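Local structure of phospho-furanose lactonase (Mycoplasma synoviae, 3MSR) at residues 156-161 against 187-192. The protein catalyses the zinc-dependent hydrolysis of 1,4-lactones, among them D-xylono-1,4-lactone 5-phosphate and L-arabino-1,4-lactone 5-phosphate. Residues are numbered along the deposited sequence; the frame is centred on the assembly and turned at random.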
loop_
_atom_site.group_PDB
_atom_site.type_symbol
_atom_site.label_atom_id
_atom_site.label_comp_id
_atom_site.label_asym_id
_atom_site.label_seq_id
_atom_site.Cartn_x
_atom_site.Cartn_y
_atom_site.Cartn_z
ATOM N N ALA A 156 2.702 5.933 3.735
ATOM C CA ALA A 156 3.792 6.278 4.662
ATOM C C ALA A 156 4.547 4.991 4.997
ATOM O O ALA A 156 4.100 3.923 4.624
ATOM C CB ALA A 156 3.270 6.949 5.975
ATOM N N GLY A 157 5.683 5.100 5.684
ATOM C CA GLY A 157 6.467 3.940 6.086
ATOM C C GLY A 157 7.236 4.193 7.377
ATOM O O GLY A 157 7.606 5.336 7.685
ATOM N N THR A 158 7.451 3.141 8.158
ATOM C CA THR A 158 8.232 3.244 9.378
ATOM C C THR A 158 9.419 2.252 9.307
ATOM O O THR A 158 9.375 1.259 8.569
ATOM C CB THR A 158 7.346 3.056 10.653
ATOM O OG1 THR A 158 6.578 1.852 10.544
ATOM C CG2 THR A 158 6.374 4.200 10.799
ATOM N N GLY A 159 10.475 2.514 10.071
ATOM C CA GLY A 159 11.692 1.711 9.977
ATOM C C GLY A 159 11.665 0.651 11.054
ATOM O O GLY A 159 10.646 0.478 11.734
ATOM N N TYR A 160 12.787 -0.034 11.220
ATOM C CA TYR A 160 12.891 -1.194 12.095
ATOM C C TYR A 160 12.844 -0.853 13.578
ATOM O O TYR A 160 13.740 -0.184 14.093
ATOM C CB TYR A 160 14.135 -2.044 11.789
ATOM C CG TYR A 160 14.197 -3.250 12.757
ATOM C CD1 TYR A 160 13.273 -4.292 12.655
ATOM C CD2 TYR A 160 15.139 -3.306 13.798
ATOM C CE1 TYR A 160 13.294 -5.372 13.565
ATOM C CE2 TYR A 160 15.161 -4.362 14.700
ATOM C CZ TYR A 160 14.231 -5.396 14.577
ATOM O OH TYR A 160 14.245 -6.466 15.477
ATOM N N GLY A 161 11.801 -1.331 14.262
ATOM C CA GLY A 161 11.705 -1.205 15.712
ATOM C C GLY A 161 11.605 0.206 16.234
ATOM O O GLY A 161 11.822 0.441 17.423
ATOM N N VAL A 187 0.280 1.920 5.188
ATOM C CA VAL A 187 1.569 2.142 5.807
ATOM C C VAL A 187 2.449 0.904 5.728
ATOM O O VAL A 187 2.052 -0.200 6.135
ATOM C CB VAL A 187 1.458 2.569 7.259
ATOM C CG1 VAL A 187 2.825 2.932 7.782
ATOM C CG2 VAL A 187 0.534 3.810 7.380
ATOM N N HIS A 188 3.638 1.110 5.171
ATOM C CA HIS A 188 4.661 0.079 5.167
ATOM C C HIS A 188 5.380 0.049 6.522
ATOM O O HIS A 188 5.856 1.090 7.035
ATOM C CB HIS A 188 5.673 0.279 4.018
ATOM C CG HIS A 188 7.029 -0.284 4.327
ATOM N ND1 HIS A 188 7.554 -1.384 3.674
ATOM C CD2 HIS A 188 7.961 0.104 5.246
ATOM C CE1 HIS A 188 8.756 -1.650 4.179
ATOM N NE2 HIS A 188 9.025 -0.763 5.128
ATOM N N THR A 189 5.402 -1.119 7.140
ATOM C CA THR A 189 6.183 -1.257 8.353
ATOM C C THR A 189 7.405 -2.117 8.068
ATOM O O THR A 189 7.404 -3.001 7.215
ATOM C CB THR A 189 5.387 -1.857 9.536
ATOM O OG1 THR A 189 4.931 -3.186 9.212
ATOM C CG2 THR A 189 4.245 -0.938 9.924
ATOM N N GLN A 190 8.454 -1.871 8.803
ATOM C CA GLN A 190 9.669 -2.598 8.552
ATOM C C GLN A 190 9.740 -3.859 9.443
ATOM O O GLN A 190 9.744 -3.766 10.694
ATOM C CB GLN A 190 10.812 -1.693 8.899
ATOM C CG GLN A 190 12.089 -2.465 8.821
ATOM C CD GLN A 190 12.748 -2.085 7.615
ATOM O OE1 GLN A 190 12.273 -2.436 6.490
ATOM N NE2 GLN A 190 13.801 -1.224 7.775
ATOM N N LEU A 191 9.797 -5.017 8.808
ATOM C CA LEU A 191 9.676 -6.276 9.530
ATOM C C LEU A 191 8.411 -6.366 10.395
ATOM O O LEU A 191 8.389 -7.113 11.357
ATOM C CB LEU A 191 10.925 -6.542 10.406
ATOM C CG LEU A 191 11.987 -7.468 9.787
ATOM C CD1 LEU A 191 12.252 -7.170 8.339
ATOM C CD2 LEU A 191 13.313 -7.455 10.552
ATOM N N GLY A 192 7.351 -5.637 10.029
ATOM C CA GLY A 192 6.117 -5.705 10.781
ATOM C C GLY A 192 6.229 -5.166 12.211
ATOM O O GLY A 192 5.441 -5.555 13.090
HETATM O O HOH W 1 8.171 -0.274 11.188
#
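His188 sits between Ala156 and Thr158 in the parallel pairing of strands 153-157 and 185-188, making two backbone hydrogen bonds to the residues before and after its bridge partner Gly157. His188 N donates to Ala156 O at 2.9 Å, and its own carbonyl accepts Thr158 N at 2.8 Å, with a C=O...N angle of 168°. The same oxygens also take CA-H contacts, Ala156 O from Val187 and His188 O from Gly157, where the CA lies only 3.1 Å away.

Beyond the bridges the chains stay side by side, and a water takes over the joining. It accepts from Thr158 OG1 and from Gln190 N (2.9 Å) and donates to Gly159 O, so three backbone or side-chain groups from both segments fix it. A chi1 of 52° sets the Thr158 hydroxyl between its backbone N and carbonyl carbon, where it can meet both this water and, at 3.7 Å, Thr189 CG2.

Apolar packing divides between the two ends. Ala156 CB lies 4.4 Å from Val187 CG2 on the face where both side chains touch Leu171 of helix 165-181. At the far end, with CG anti to its backbone N (chi1 173°), Gln190 brings CG to 3.6 Å from Tyr160 CB; the bend at chi2 then turns the amide, whose OE1 is hydrogen-bonded to Lys103 NZ. Leu191 CD2 meets the Tyr160 ring obliquely.

On the opposite face from Val187, the His188 ring turns an edge to Thr158 O and binds the second zinc with His216 and carboxylated Lys155. Neighbouring strands of a beta-alpha-beta unit thus deliver metal ligands at their C-terminal ends, as in the TIM barrels of the phosphotriesterase family.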